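Local coordinates for oxidoreductase, NAD-binding/iron-sulfur cluster-binding protein (Nitratireductor pacificus pht-3B, PDB 6ZXU), which is a catabolic reductive dehalogenase that binds cobalamin and two [4Fe-4S] clusters, which probably pass electrons for removing halogen from its substrates, at residues 44-56 against 247-261. Sequence-based numbering, arbitrary orientation.
Sequences ALERLARVDDVVA and RPLAPEGDLGETAPE
Arg50 and Leu249 form a single antiparallel beta bridge, a non-hydrogen-bonded pair joining two loops far from the cobalamin and clusters. Flanking it, Ala250 N donates to Ala49 O (2.9 Å) and Val51 N to Pro248 O; Ala49 N in turn donates to Leu255 O. Small residues suit the close backbones: the methyls of Ala49 and Ala250 meet CB to CB at 3.9 Å. Beyond them, Val54 is a forked bump against two proline rings, CG2 on Pro248 CB and CG1 on Pro251 CG, while Val51 CG2 abuts Pro251 CD. At the other end, Leu48 spreads its branches, CD1 to Leu249 CD2 and CD2 to Glu257 CG, with Pro226 also touching all three side chains. Gly256 fits because at its positive phi a beta carbon would jam against Leu255 O; a water donates to both Arg47 O and Gly256 O. Arg50 runs extended from CG to NE, and Leu249 CD2 lies over one face of its guanidinium. Arg50 NH2 reaches Leu45 O (3.0 Å), and NH1 serves both Arg247 O and Gly214 O. A leucine here would probably leave those carbonyls without their charged donor, untying the turn at Leu45 from the second loop. Arg247 bends at chi3 (59°), bringing its guanidinium back to Asp52 in a salt bridge, their planes nearly perpendicular; NE meets Asp52 OD1 almost end-on at 2.7 Å, and NH2 bonds it weakly.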
# COMPACT_ATOMS: atom_id res chain seq x y z
N ALA A 44 9.68 14.05 -15.68
CA ALA A 44 9.65 14.45 -17.12
C ALA A 44 10.92 13.95 -17.84
O ALA A 44 11.63 14.72 -18.49
CB ALA A 44 9.49 15.97 -17.29
N LEU A 45 11.12 12.64 -17.81
CA LEU A 45 12.28 12.00 -18.42
C LEU A 45 12.29 12.18 -19.95
O LEU A 45 13.33 12.28 -20.57
CB LEU A 45 12.34 10.53 -18.06
CG LEU A 45 12.38 10.17 -16.57
CD1 LEU A 45 12.48 8.66 -16.36
CD2 LEU A 45 13.45 10.92 -15.85
N GLU A 46 11.14 12.24 -20.54
CA GLU A 46 11.03 12.42 -21.96
C GLU A 46 11.44 13.80 -22.44
O GLU A 46 11.48 14.04 -23.65
CB GLU A 46 9.60 12.07 -22.44
CG GLU A 46 8.53 13.15 -22.16
CD GLU A 46 7.94 13.17 -20.70
OE1 GLU A 46 8.40 12.39 -19.81
OE2 GLU A 46 7.04 14.01 -20.45
N ARG A 47 11.74 14.74 -21.55
CA ARG A 47 12.21 16.06 -21.95
C ARG A 47 13.70 16.23 -21.74
O ARG A 47 14.21 17.34 -21.87
CB ARG A 47 11.42 17.13 -21.16
CG ARG A 47 9.97 17.18 -21.58
CD ARG A 47 9.27 18.34 -20.90
NE ARG A 47 7.88 18.46 -21.32
CZ ARG A 47 7.44 19.30 -22.24
NH1 ARG A 47 8.27 20.10 -22.89
NH2 ARG A 47 6.14 19.34 -22.54
N LEU A 48 14.41 15.16 -21.41
CA LEU A 48 15.85 15.26 -21.22
C LEU A 48 16.55 15.00 -22.56
O LEU A 48 16.07 14.22 -23.39
CB LEU A 48 16.33 14.24 -20.22
CG LEU A 48 15.68 14.45 -18.83
CD1 LEU A 48 16.18 13.41 -17.89
CD2 LEU A 48 15.93 15.82 -18.27
N ALA A 49 17.73 15.60 -22.71
CA ALA A 49 18.52 15.44 -23.93
C ALA A 49 19.12 14.03 -23.96
O ALA A 49 19.73 13.61 -23.01
CB ALA A 49 19.62 16.45 -23.95
N ARG A 50 18.93 13.34 -25.06
CA ARG A 50 19.40 11.98 -25.27
C ARG A 50 20.15 11.84 -26.63
O ARG A 50 20.00 12.64 -27.54
CB ARG A 50 18.22 11.06 -25.25
CG ARG A 50 17.66 10.92 -23.84
CD ARG A 50 16.51 9.94 -23.75
NE ARG A 50 15.83 10.23 -22.49
CZ ARG A 50 16.19 9.77 -21.31
NH1 ARG A 50 17.20 8.89 -21.20
NH2 ARG A 50 15.52 10.19 -20.21
N VAL A 51 21.00 10.83 -26.70
CA VAL A 51 21.69 10.42 -27.89
C VAL A 51 21.55 8.90 -28.04
O VAL A 51 21.11 8.20 -27.09
CB VAL A 51 23.16 10.83 -27.82
CG1 VAL A 51 23.31 12.34 -27.74
CG2 VAL A 51 23.86 10.17 -26.69
N ASP A 52 21.94 8.36 -29.19
CA ASP A 52 21.75 6.93 -29.45
C ASP A 52 22.69 6.03 -28.67
O ASP A 52 22.32 4.88 -28.36
CB ASP A 52 21.87 6.64 -30.97
CG ASP A 52 20.57 7.00 -31.78
OD1 ASP A 52 19.59 7.53 -31.18
OD2 ASP A 52 20.52 6.77 -33.06
N ASP A 53 23.91 6.49 -28.37
CA ASP A 53 24.92 5.64 -27.75
C ASP A 53 25.91 6.51 -27.02
O ASP A 53 26.10 7.67 -27.32
CB ASP A 53 25.79 4.83 -28.76
CG ASP A 53 25.04 3.74 -29.48
OD1 ASP A 53 24.33 4.09 -30.51
OD2 ASP A 53 25.21 2.50 -29.08
N VAL A 54 26.55 5.91 -26.03
CA VAL A 54 27.65 6.61 -25.35
C VAL A 54 28.75 5.60 -25.12
O VAL A 54 28.51 4.41 -25.14
CB VAL A 54 27.27 7.26 -23.98
CG1 VAL A 54 26.32 8.44 -24.23
CG2 VAL A 54 26.66 6.27 -22.99
N VAL A 55 29.93 6.11 -24.86
CA VAL A 55 31.09 5.26 -24.56
C VAL A 55 31.06 4.87 -23.08
O VAL A 55 30.95 5.71 -22.22
CB VAL A 55 32.41 5.97 -24.89
CG1 VAL A 55 33.59 5.04 -24.77
CG2 VAL A 55 32.35 6.50 -26.33
N ALA A 56 31.14 3.55 -22.84
CA ALA A 56 31.13 3.01 -21.50
C ALA A 56 32.34 3.53 -20.76
O ALA A 56 33.34 3.83 -21.36
CB ALA A 56 31.13 1.48 -21.52
N ARG A 247 17.29 5.29 -24.87
CA ARG A 247 18.54 5.88 -25.29
C ARG A 247 19.24 6.52 -24.15
O ARG A 247 18.62 7.12 -23.30
CB ARG A 247 18.23 6.89 -26.43
CG ARG A 247 17.51 6.21 -27.57
CD ARG A 247 16.84 7.12 -28.58
NE ARG A 247 17.79 8.01 -29.18
CZ ARG A 247 17.69 9.32 -29.17
NH1 ARG A 247 16.67 9.94 -28.55
NH2 ARG A 247 18.64 10.04 -29.80
N PRO A 248 20.58 6.46 -24.12
CA PRO A 248 21.29 7.16 -23.09
C PRO A 248 21.16 8.69 -23.06
O PRO A 248 20.72 9.32 -24.03
CB PRO A 248 22.75 6.78 -23.35
CG PRO A 248 22.74 6.39 -24.81
CD PRO A 248 21.45 5.70 -25.01
N LEU A 249 21.53 9.27 -21.95
CA LEU A 249 21.45 10.70 -21.80
C LEU A 249 22.61 11.32 -22.57
O LEU A 249 23.71 10.76 -22.62
CB LEU A 249 21.54 11.10 -20.31
CG LEU A 249 20.42 10.63 -19.39
CD1 LEU A 249 20.87 10.77 -17.93
CD2 LEU A 249 19.16 11.42 -19.63
N ALA A 250 22.39 12.50 -23.13
CA ALA A 250 23.47 13.24 -23.70
C ALA A 250 24.61 13.36 -22.69
O ALA A 250 24.40 13.80 -21.57
CB ALA A 250 23.01 14.63 -24.16
N PRO A 251 25.84 13.05 -23.09
CA PRO A 251 26.83 12.84 -22.03
C PRO A 251 27.41 14.09 -21.44
O PRO A 251 28.01 14.00 -20.38
CB PRO A 251 27.90 12.00 -22.73
CG PRO A 251 27.70 12.20 -24.17
CD PRO A 251 26.26 12.46 -24.37
N GLU A 252 27.29 15.21 -22.14
CA GLU A 252 27.89 16.47 -21.72
C GLU A 252 26.84 17.56 -21.69
O GLU A 252 26.00 17.66 -22.56
CB GLU A 252 29.06 16.89 -22.68
N GLY A 253 26.94 18.42 -20.69
CA GLY A 253 26.12 19.63 -20.69
C GLY A 253 24.75 19.47 -20.06
O GLY A 253 24.37 18.41 -19.55
N ASP A 254 23.98 20.52 -20.17
CA ASP A 254 22.71 20.64 -19.50
C ASP A 254 21.69 19.70 -20.14
O ASP A 254 21.47 19.74 -21.34
CB ASP A 254 22.23 22.10 -19.72
CG ASP A 254 21.09 22.51 -18.84
OD1 ASP A 254 20.28 21.70 -18.34
OD2 ASP A 254 21.03 23.74 -18.61
N LEU A 255 21.04 18.89 -19.32
CA LEU A 255 20.11 17.93 -19.88
C LEU A 255 18.76 18.47 -20.13
O LEU A 255 17.93 17.84 -20.77
CB LEU A 255 20.03 16.72 -18.95
CG LEU A 255 21.25 15.83 -18.93
CD1 LEU A 255 21.05 14.74 -17.85
CD2 LEU A 255 21.50 15.20 -20.28
N GLY A 256 18.48 19.63 -19.55
CA GLY A 256 17.16 20.22 -19.65
C GLY A 256 16.25 20.02 -18.41
O GLY A 256 15.02 20.19 -18.53
N GLU A 257 16.83 19.65 -17.27
CA GLU A 257 16.07 19.37 -16.05
C GLU A 257 15.40 20.61 -15.48
O GLU A 257 14.43 20.49 -14.75
CB GLU A 257 16.98 18.87 -14.91
CG GLU A 257 17.53 17.50 -15.09
CD GLU A 257 18.71 17.20 -14.11
OE1 GLU A 257 19.86 16.96 -14.69
OE2 GLU A 257 18.51 17.17 -12.81
N THR A 258 15.86 21.79 -15.83
CA THR A 258 15.20 22.99 -15.33
C THR A 258 14.55 23.83 -16.41
O THR A 258 14.25 25.00 -16.17
CB THR A 258 16.21 23.84 -14.57
OG1 THR A 258 17.29 24.16 -15.46
CG2 THR A 258 16.71 23.06 -13.33
N ALA A 259 14.30 23.24 -17.58
CA ALA A 259 13.45 23.89 -18.58
C ALA A 259 12.06 24.23 -17.98
O ALA A 259 11.62 23.59 -17.04
CB ALA A 259 13.24 23.02 -19.77
N PRO A 260 11.41 25.28 -18.48
CA PRO A 260 10.19 25.76 -17.86
C PRO A 260 9.05 24.78 -17.80
O PRO A 260 8.30 24.75 -16.82
CB PRO A 260 9.79 26.92 -18.79
CG PRO A 260 11.14 27.47 -19.26
CD PRO A 260 11.89 26.19 -19.56
N GLU A 261 8.93 23.94 -18.82
CA GLU A 261 7.91 22.85 -18.84
C GLU A 261 8.17 21.80 -17.80
O GLU A 261 7.23 21.30 -17.23
CB GLU A 261 7.86 22.21 -20.21
CG GLU A 261 7.49 23.16 -21.33
CD GLU A 261 8.68 24.00 -21.90
OE1 GLU A 261 9.90 23.94 -21.46
OE2 GLU A 261 8.35 24.82 -22.83
O HOH W 1 13.84 20.09 -21.01
O HOH W 2 11.14 20.83 -21.93
O HOH W 3 17.90 12.87 -29.56